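Local coordinates for GTPase activator-like protein (Chaetomium thermophilum, PDB 5HIU) that forms the N-terminal, all-helical part of TSC2, a much longer protein that probably stimulates GTP hydrolysis by a small GTPase through a separate GAP domain, at residues Q149-A154 / L215-L220; Q186-V191 / L227-H232; N363-G368 / P375-E380. One frame throughout, in Å; residues are numbered along the deposited sequence.

Contact 1 (Q149-A154 / L215-L220); sequences QAYRAA and LKICML
Tyr151 reaches across from helix 139-163 to Ile217 and Leu220 of the 215-220 segment, and it shows how one long aromatic residue can join two helices of an alpha-solenoid. The two short helical runs point the same way, as expected for helices stacked in one layer of such a fold, and their nearest CA atoms, those of Tyr151 and Ile217, stand 7.5 Å apart.

With chi1 at 176° the tyrosine swings its CG to the side away from its own backbone N, which carries the ring into the space between the helices. At the root, Tyr151 CB meets Ile217 CD1 at 3.8 Å. One step out, Tyr151 CG lies 3.7 Å from Ile217 CG1, and this methylene sits over the ring face in a CH-pi contact, 19° from the ring normal and displaced toward the rim. Farther along one side of the ring, CD1 and CE1 brush Ile217 CG2, while on the other Tyr151 CE2 packs against Leu220 CD1 at 3.7 Å. The isoleucine thus lies alongside the inner half of the tyrosine, the two running antiparallel, and the leucine takes over toward the phenol end.

Ile217 also rests on Cys230 of helix 224-240, and the neighbouring Ala150 packs on Leu184 and Leu187 of helix 179-198, so this layer is backed by the other. At the exposed border Arg152 and Lys216 bring like charges near each other, with Arg152 NH2 and Lys216 NZ 5.2 Å apart. The phenol group finishes the reach: Tyr151 OH donates to the backbone Leu220 O at a modelled 2.4 Å, a hydrogen bond whose very short length is doubtful.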
loop_
_atom_site.group_PDB
_atom_site.type_symbol
_atom_site.label_atom_id
_atom_site.label_comp_id
_atom_site.label_asym_id
_atom_site.label_seq_id
_atom_site.Cartn_x
_atom_site.Cartn_y
_atom_site.Cartn_z
ATOM N N GLN A 149 -1.997 -10.939 -12.905
ATOM C CA GLN A 149 -1.804 -12.371 -12.995
ATOM C C GLN A 149 -1.473 -12.917 -11.629
ATOM O O GLN A 149 -2.144 -13.842 -11.153
ATOM C CB GLN A 149 -0.655 -12.719 -13.931
ATOM C CG GLN A 149 -0.993 -12.730 -15.414
ATOM C CD GLN A 149 0.154 -13.273 -16.266
ATOM O OE1 GLN A 149 1.018 -14.047 -15.791
ATOM N NE2 GLN A 149 0.176 -12.866 -17.535
ATOM N N ALA A 150 -0.452 -12.343 -10.989
ATOM C CA ALA A 150 0.126 -12.985 -9.805
ATOM C C ALA A 150 -0.869 -12.997 -8.666
ATOM O O ALA A 150 -1.076 -14.015 -8.001
ATOM C CB ALA A 150 1.411 -12.314 -9.370
ATOM N N TYR A 151 -1.511 -11.866 -8.458
ATOM C CA TYR A 151 -2.530 -11.807 -7.447
ATOM C C TYR A 151 -3.661 -12.815 -7.737
ATOM O O TYR A 151 -3.963 -13.654 -6.888
ATOM C CB TYR A 151 -3.089 -10.400 -7.299
ATOM C CG TYR A 151 -4.207 -10.432 -6.320
ATOM C CD1 TYR A 151 -3.950 -10.699 -4.986
ATOM C CD2 TYR A 151 -5.522 -10.277 -6.729
ATOM C CE1 TYR A 151 -4.963 -10.753 -4.066
ATOM C CE2 TYR A 151 -6.555 -10.333 -5.813
ATOM C CZ TYR A 151 -6.267 -10.567 -4.483
ATOM O OH TYR A 151 -7.283 -10.649 -3.568
ATOM N N ARG A 152 -4.251 -12.744 -8.932
ATOM C CA ARG A 152 -5.306 -13.694 -9.351
ATOM C C ARG A 152 -4.959 -15.135 -8.971
ATOM O O ARG A 152 -5.783 -15.845 -8.396
ATOM C CB ARG A 152 -5.559 -13.606 -10.859
ATOM C CG ARG A 152 -6.867 -14.246 -11.310
ATOM C CD ARG A 152 -7.396 -13.634 -12.603
ATOM N NE ARG A 152 -7.642 -12.192 -12.458
ATOM C CZ ARG A 152 -8.838 -11.593 -12.429
ATOM N NH1 ARG A 152 -9.965 -12.285 -12.561
ATOM N NH2 ARG A 152 -8.904 -10.268 -12.284
ATOM N N ALA A 153 -3.724 -15.542 -9.262
ATOM C CA ALA A 153 -3.282 -16.905 -8.981
ATOM C C ALA A 153 -3.073 -17.178 -7.497
ATOM O O ALA A 153 -3.136 -18.324 -7.059
ATOM C CB ALA A 153 -2.012 -17.226 -9.752
ATOM N N ALA A 154 -2.808 -16.151 -6.706
ATOM C CA ALA A 154 -2.673 -16.384 -5.273
ATOM C C ALA A 154 -4.037 -16.531 -4.658
ATOM O O ALA A 154 -4.237 -17.382 -3.807
ATOM C CB ALA A 154 -1.903 -15.266 -4.598
ATOM N N LEU A 215 -4.496 -1.000 -5.057
ATOM C CA LEU A 215 -5.577 -0.677 -4.163
ATOM C C LEU A 215 -6.622 -1.769 -4.203
ATOM O O LEU A 215 -7.185 -2.118 -3.169
ATOM C CB LEU A 215 -6.177 0.668 -4.513
ATOM C CG LEU A 215 -5.200 1.822 -4.386
ATOM C CD1 LEU A 215 -5.942 3.110 -4.670
ATOM C CD2 LEU A 215 -4.500 1.888 -3.031
ATOM N N LYS A 216 -6.877 -2.303 -5.390
ATOM C CA LYS A 216 -7.741 -3.482 -5.542
ATOM C C LYS A 216 -7.268 -4.531 -4.529
ATOM O O LYS A 216 -7.987 -4.927 -3.603
ATOM C CB LYS A 216 -7.616 -4.018 -6.973
ATOM C CG LYS A 216 -8.799 -4.805 -7.511
ATOM C CD LYS A 216 -8.620 -5.087 -9.006
ATOM C CE LYS A 216 -9.899 -4.788 -9.777
ATOM N NZ LYS A 216 -9.858 -5.255 -11.192
ATOM N N ILE A 217 -6.016 -4.930 -4.679
ATOM C CA ILE A 217 -5.436 -5.935 -3.813
ATOM C C ILE A 217 -5.560 -5.544 -2.342
ATOM O O ILE A 217 -5.843 -6.383 -1.497
ATOM C CB ILE A 217 -3.983 -6.194 -4.201
ATOM C CG1 ILE A 217 -3.952 -6.841 -5.593
ATOM C CG2 ILE A 217 -3.291 -7.086 -3.191
ATOM C CD1 ILE A 217 -2.599 -6.746 -6.261
ATOM N N CYS A 218 -5.380 -4.268 -2.040
ATOM C CA CYS A 218 -5.560 -3.779 -0.687
ATOM C C CYS A 218 -6.950 -4.070 -0.141
ATOM O O CYS A 218 -7.106 -4.573 0.965
ATOM C CB CYS A 218 -5.301 -2.284 -0.629
ATOM S SG CYS A 218 -3.545 -1.864 -0.524
ATOM N N MET A 219 -7.975 -3.786 -0.926
ATOM C CA MET A 219 -9.328 -3.919 -0.429
ATOM C C MET A 219 -9.871 -5.320 -0.525
ATOM O O MET A 219 -10.994 -5.561 -0.114
ATOM C CB MET A 219 -10.244 -2.930 -1.146
ATOM C CG MET A 219 -9.861 -1.482 -0.880
ATOM S SD MET A 219 -9.608 -1.120 0.880
ATOM C CE MET A 219 -11.307 -1.340 1.408
ATOM N N LEU A 220 -9.122 -6.262 -1.074
ATOM C CA LEU A 220 -9.617 -7.631 -1.082
ATOM C C LEU A 220 -8.455 -8.540 -1.108
ATOM O O LEU A 220 -7.951 -8.862 -2.151
ATOM C CB LEU A 220 -10.576 -7.893 -2.252
ATOM C CG LEU A 220 -10.180 -7.555 -3.693
ATOM C CD1 LEU A 220 -9.584 -8.746 -4.424
ATOM C CD2 LEU A 220 -11.399 -7.090 -4.462
#

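Contact 2 (Q186-V191 / L227-H232)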
loop_
_atom_site.group_PDB
_atom_site.type_symbol
_atom_site.label_atom_id
_atom_site.label_comp_id
_atom_site.label_asym_id
_atom_site.label_seq_id
_atom_site.Cartn_x
_atom_site.Cartn_y
_atom_site.Cartn_z
ATOM N N GLN A 186 7.433 -11.821 -4.157
ATOM C CA GLN A 186 8.670 -11.537 -4.815
ATOM C C GLN A 186 8.472 -10.492 -5.907
ATOM O O GLN A 186 9.354 -9.644 -6.142
ATOM C CB GLN A 186 9.253 -12.803 -5.391
ATOM C CG GLN A 186 10.629 -12.557 -5.964
ATOM C CD GLN A 186 11.365 -13.822 -6.278
ATOM O OE1 GLN A 186 10.825 -14.916 -6.149
ATOM N NE2 GLN A 186 12.616 -13.682 -6.693
ATOM N N LEU A 187 7.297 -10.536 -6.534
ATOM C CA LEU A 187 6.915 -9.545 -7.497
ATOM C C LEU A 187 6.702 -8.158 -6.856
ATOM O O LEU A 187 7.191 -7.146 -7.390
ATOM C CB LEU A 187 5.653 -10.014 -8.238
ATOM C CG LEU A 187 5.027 -9.084 -9.266
ATOM C CD1 LEU A 187 5.955 -8.755 -10.418
ATOM C CD2 LEU A 187 3.782 -9.753 -9.796
ATOM N N PHE A 188 5.977 -8.100 -5.738
ATOM C CA PHE A 188 5.825 -6.844 -4.988
ATOM C C PHE A 188 7.214 -6.289 -4.670
ATOM O O PHE A 188 7.484 -5.104 -4.886
ATOM C CB PHE A 188 5.106 -7.045 -3.633
ATOM C CG PHE A 188 3.601 -7.135 -3.713
ATOM C CD1 PHE A 188 2.863 -6.145 -4.295
ATOM C CD2 PHE A 188 2.928 -8.204 -3.122
ATOM C CE1 PHE A 188 1.492 -6.219 -4.331
ATOM C CE2 PHE A 188 1.552 -8.293 -3.160
ATOM C CZ PHE A 188 0.839 -7.303 -3.771
ATOM N N ALA A 189 8.093 -7.137 -4.155
ATOM C CA ALA A 189 9.470 -6.690 -3.901
ATOM C C ALA A 189 10.056 -6.091 -5.184
ATOM O O ALA A 189 10.641 -5.027 -5.143
ATOM C CB ALA A 189 10.350 -7.828 -3.393
ATOM N N LEU A 190 9.846 -6.750 -6.324
ATOM C CA LEU A 190 10.408 -6.267 -7.591
ATOM C C LEU A 190 9.818 -4.948 -8.017
ATOM O O LEU A 190 10.510 -4.119 -8.574
ATOM C CB LEU A 190 10.201 -7.285 -8.709
ATOM C CG LEU A 190 10.945 -7.030 -10.014
ATOM C CD1 LEU A 190 12.439 -7.084 -9.798
ATOM C CD2 LEU A 190 10.544 -8.067 -11.043
ATOM N N VAL A 191 8.532 -4.771 -7.777
ATOM C CA VAL A 191 7.839 -3.549 -8.176
ATOM C C VAL A 191 8.346 -2.393 -7.306
ATOM O O VAL A 191 8.602 -1.299 -7.795
ATOM C CB VAL A 191 6.318 -3.684 -7.998
ATOM C CG1 VAL A 191 5.641 -2.368 -8.251
ATOM C CG2 VAL A 191 5.748 -4.733 -8.915
ATOM N N LEU A 227 -0.946 -6.703 2.131
ATOM C CA LEU A 227 -1.214 -5.309 2.507
ATOM C C LEU A 227 0.062 -4.602 2.890
ATOM O O LEU A 227 0.265 -3.451 2.547
ATOM C CB LEU A 227 -2.163 -5.214 3.696
ATOM C CG LEU A 227 -3.612 -5.524 3.442
ATOM C CD1 LEU A 227 -4.351 -5.486 4.766
ATOM C CD2 LEU A 227 -4.220 -4.534 2.466
ATOM N N ARG A 228 0.892 -5.289 3.658
ATOM C CA ARG A 228 2.153 -4.709 4.062
ATOM C C ARG A 228 2.882 -4.376 2.779
ATOM O O ARG A 228 3.418 -3.283 2.624
ATOM C CB ARG A 228 2.945 -5.684 4.934
ATOM C CG ARG A 228 4.356 -5.247 5.233
ATOM C CD ARG A 228 5.087 -6.246 6.127
ATOM N NE ARG A 228 4.885 -5.950 7.543
ATOM C CZ ARG A 228 3.925 -6.462 8.313
ATOM N NH1 ARG A 228 3.032 -7.335 7.841
ATOM N NH2 ARG A 228 3.858 -6.096 9.588
ATOM N N ALA A 229 2.841 -5.310 1.841
ATOM C CA ALA A 229 3.602 -5.186 0.609
ATOM C C ALA A 229 3.087 -4.023 -0.229
ATOM O O ALA A 229 3.885 -3.232 -0.698
ATOM C CB ALA A 229 3.566 -6.494 -0.189
ATOM N N CYS A 230 1.766 -3.920 -0.399
ATOM C CA CYS A 230 1.169 -2.824 -1.145
ATOM C C CYS A 230 1.427 -1.467 -0.532
ATOM O O CYS A 230 1.549 -0.480 -1.251
ATOM C CB CYS A 230 -0.337 -3.009 -1.259
ATOM S SG CYS A 230 -0.743 -4.445 -2.239
ATOM N N ILE A 231 1.495 -1.398 0.794
ATOM C CA ILE A 231 1.823 -0.145 1.447
ATOM C C ILE A 231 3.234 0.257 1.081
ATOM O O ILE A 231 3.512 1.425 0.803
ATOM C CB ILE A 231 1.707 -0.253 2.972
ATOM C CG1 ILE A 231 0.241 -0.316 3.365
ATOM C CG2 ILE A 231 2.347 0.941 3.674
ATOM C CD1 ILE A 231 0.042 -0.900 4.751
ATOM N N HIS A 232 4.136 -0.706 1.112
ATOM C CA HIS A 232 5.524 -0.426 0.759
ATOM C C HIS A 232 5.643 -0.021 -0.699
ATOM O O HIS A 232 6.428 0.865 -1.008
ATOM C CB HIS A 232 6.439 -1.584 1.164
ATOM C CG HIS A 232 6.424 -1.820 2.642
ATOM N ND1 HIS A 232 6.514 -0.788 3.554
ATOM C CD2 HIS A 232 6.256 -2.949 3.369
ATOM C CE1 HIS A 232 6.431 -1.275 4.779
ATOM N NE2 HIS A 232 6.272 -2.584 4.696
#
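Two similar first torsions bring Phe188 and Cys230 together: chi1 is -80° in the phenylalanine and -66° in the cysteine, and each places its outer atom, CG or SG, beside its own backbone N and opposite the carbonyl carbon. The ring and the sulfur then meet in the gap between helix 179-198 and helix 224-240, whose segments run in the same general direction, as stacked helices within one layer of an alpha-solenoid do. Close approach is possible because the residue facing Phe188 is small; the CA atoms of Phe188 and Ala229 are only 6.2 Å apart.

The Ala229 methyl lies over a face of the ring. Its CB is 3.9 Å from the Phe188 centroid in a CH-pi contact and favours the side of the ring near the backbone, touching CG and CD2 more closely than the outer atoms. Cys230 serves the far end of the same ring. Its SG stands 4.3 Å from the Phe188 centroid and 49° from the normal, an oblique sulfur-aromatic contact.

This small apolar joint faces the other layer of the solenoid, where Leu147 of helix 139-163 touches Phe188, and Ile217 and Cys218 of helix 204-219 touch Cys230. At the outer end of the ring the sulfur straddles one bond, with Cys230 SG 3.5 Å from Phe188 CE1 and 3.6 Å from Phe188 CZ.

Contact 3 (N363-G368 / P375-E380)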
loop_
_atom_site.group_PDB
_atom_site.type_symbol
_atom_site.label_atom_id
_atom_site.label_comp_id
_atom_site.label_asym_id
_atom_site.label_seq_id
_atom_site.Cartn_x
_atom_site.Cartn_y
_atom_site.Cartn_z
ATOM N N ASN A 363 -10.564 14.706 22.424
ATOM C CA ASN A 363 -9.706 14.605 23.595
ATOM C C ASN A 363 -8.236 14.822 23.296
ATOM O O ASN A 363 -7.502 15.277 24.155
ATOM C CB ASN A 363 -9.886 13.268 24.275
ATOM C CG ASN A 363 -10.967 13.304 25.311
ATOM O OD1 ASN A 363 -10.950 14.162 26.187
ATOM N ND2 ASN A 363 -11.918 12.382 25.227
ATOM N N SER A 364 -7.804 14.497 22.088
ATOM C CA SER A 364 -6.418 14.720 21.718
ATOM C C SER A 364 -6.161 16.178 21.347
ATOM O O SER A 364 -5.007 16.620 21.333
ATOM C CB SER A 364 -6.019 13.831 20.548
ATOM O OG SER A 364 -6.768 14.199 19.412
ATOM N N LEU A 365 -7.223 16.907 21.012
ATOM C CA LEU A 365 -7.136 18.358 20.807
ATOM C C LEU A 365 -6.947 19.158 22.104
ATOM O O LEU A 365 -6.199 20.122 22.125
ATOM C CB LEU A 365 -8.377 18.866 20.101
ATOM C CG LEU A 365 -8.499 18.483 18.645
ATOM C CD1 LEU A 365 -9.777 19.101 18.116
ATOM C CD2 LEU A 365 -7.302 18.936 17.816
ATOM N N PHE A 366 -7.634 18.774 23.173
ATOM C CA PHE A 366 -7.540 19.512 24.414
ATOM C C PHE A 366 -6.324 19.109 25.232
ATOM O O PHE A 366 -5.885 19.865 26.101
ATOM C CB PHE A 366 -8.816 19.350 25.233
ATOM C CG PHE A 366 -9.971 20.143 24.706
ATOM C CD1 PHE A 366 -10.150 21.463 25.085
ATOM C CD2 PHE A 366 -10.877 19.573 23.834
ATOM C CE1 PHE A 366 -11.211 22.202 24.592
ATOM C CE2 PHE A 366 -11.940 20.302 23.341
ATOM C CZ PHE A 366 -12.110 21.620 23.718
ATOM N N HIS A 367 -5.794 17.916 24.974
ATOM C CA HIS A 367 -4.559 17.451 25.623
ATOM C C HIS A 367 -3.703 16.715 24.608
ATOM O O HIS A 367 -4.140 15.738 24.031
ATOM C CB HIS A 367 -4.876 16.523 26.809
ATOM C CG HIS A 367 -3.763 16.415 27.812
ATOM N ND1 HIS A 367 -3.977 16.045 29.123
ATOM C CD2 HIS A 367 -2.433 16.654 27.705
ATOM C CE1 HIS A 367 -2.827 16.042 29.774
ATOM N NE2 HIS A 367 -1.874 16.410 28.936
ATOM N N GLY A 368 -2.496 17.199 24.368
ATOM C CA GLY A 368 -1.587 16.522 23.457
ATOM C C GLY A 368 -0.250 17.215 23.389
ATOM O O GLY A 368 0.584 16.864 22.561
ATOM N N PRO A 375 -2.802 23.834 19.236
ATOM C CA PRO A 375 -2.818 25.204 18.698
ATOM C C PRO A 375 -4.065 25.533 17.898
ATOM O O PRO A 375 -4.582 26.645 18.003
ATOM C CB PRO A 375 -1.595 25.261 17.774
ATOM C CG PRO A 375 -0.893 23.946 17.894
ATOM C CD PRO A 375 -1.508 23.161 19.005
ATOM N N ILE A 376 -4.539 24.574 17.109
ATOM C CA ILE A 376 -5.728 24.761 16.268
ATOM C C ILE A 376 -6.904 25.423 17.007
ATOM O O ILE A 376 -7.678 26.177 16.401
ATOM C CB ILE A 376 -6.196 23.423 15.640
ATOM C CG1 ILE A 376 -7.350 23.648 14.661
ATOM C CG2 ILE A 376 -6.644 22.433 16.710
ATOM C CD1 ILE A 376 -7.787 22.390 13.936
ATOM N N LEU A 377 -7.044 25.161 18.303
ATOM C CA LEU A 377 -8.177 25.699 19.003
ATOM C C LEU A 377 -7.860 26.787 20.056
ATOM O O LEU A 377 -8.721 27.106 20.883
ATOM C CB LEU A 377 -9.056 24.556 19.545
ATOM C CG LEU A 377 -8.554 23.479 20.502
ATOM C CD1 LEU A 377 -8.405 24.010 21.907
ATOM C CD2 LEU A 377 -9.576 22.371 20.534
ATOM N N VAL A 378 -6.679 27.405 20.010
ATOM C CA VAL A 378 -6.349 28.385 21.049
ATOM C C VAL A 378 -7.062 29.721 20.878
ATOM O O VAL A 378 -7.534 30.280 21.866
ATOM C CB VAL A 378 -4.835 28.629 21.233
ATOM C CG1 VAL A 378 -4.125 27.327 21.559
ATOM C CG2 VAL A 378 -4.226 29.314 20.023
ATOM N N GLU A 379 -7.164 30.232 19.652
ATOM C CA GLU A 379 -7.763 31.565 19.442
ATOM C C GLU A 379 -9.269 31.505 19.147
ATOM O O GLU A 379 -9.815 32.440 18.563
ATOM C CB GLU A 379 -7.069 32.300 18.278
ATOM C CG GLU A 379 -5.575 32.551 18.431
ATOM C CD GLU A 379 -5.236 33.731 19.330
ATOM O OE1 GLU A 379 -5.982 34.017 20.294
ATOM O OE2 GLU A 379 -4.197 34.369 19.071
ATOM N N GLU A 380 -9.944 30.440 19.577
ATOM C CA GLU A 380 -11.194 30.024 18.940
ATOM C C GLU A 380 -12.346 29.761 19.896
ATOM O O GLU A 380 -12.139 29.379 21.034
ATOM C CB GLU A 380 -10.932 28.746 18.155
ATOM C CG GLU A 380 -9.722 28.806 17.233
ATOM C CD GLU A 380 -10.005 29.447 15.889
ATOM O OE1 GLU A 380 -11.186 29.517 15.485
ATOM O OE2 GLU A 380 -9.029 29.854 15.221
#
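Leu377 lays its CD2 methyl over one face of the Phe366 ring, 4.2 Å from the Phe366 centroid and only 14° off the normal, a CH-pi contact made almost straight down onto the ring. The methyl is nevertheless shifted toward the rim, so that Phe366 CZ, at 4.1 Å, is the ring atom it approaches most nearly, and the two side chains cross at about a right angle. The same methyl does double duty, because Leu377 CD2 also lies 3.7 Å from Leu365 CB and reaches that residue's CD1 as well. One branch of one leucine is therefore wedged between two consecutive residues at the last turn of helix 352-366.

Behind this lies the torsion of Leu377: chi1 of 58° sets CG between the backbone N and the carbonyl carbon, and from there the side chain extends toward the helix. Leu365 uses its other branch for a second contact. Its CD2 meets Ile376 CG2 at 3.7 Å, methyl against methyl, the two side chains crossing obliquely. Across these two segments the contact is wholly apolar, resting on van der Waals packing of the aliphatic branches and on the CH-pi contact at the ring face.

Polar ties surround it. Leu365 and Asn374 are joined through their backbones, Leu377 O accepts from Trp382 NE1, and Phe366 O accepts from Arg433 NE. The Phe366 ring is further engaged by Trp382, edge-to-face, and by Phe386. His367 is the first residue to leave helical geometry, and after a connection that is partly unmodelled the 3-10 turn at 375-376 and Leu377 come back onto the helix end: a connector folded against its own helix, joining consecutive helices of an alpha-solenoid.

In the fold
Contacts 1 and 2 lie together mid-chain, their centres 11 Å apart, and each joins a pair of helices in one of the two layers. Their segments alternate along the sequence, and the layers meet where Cys218 packs on Leu227 and Cys230. Contact 3 stands apart, its centre 41 Å from that of contact 1 and 38 Å from that of contact 2, toward the C-terminal end of the solenoid, and is local, linking a helix end to the loop that follows. All three are buried and put an aliphatic group over an aromatic face; contact 1 adds a phenol-to-backbone bond, modelled very short, at its exposed border, contact 2 a cysteine sulfur, contact 3 further aliphatic packing.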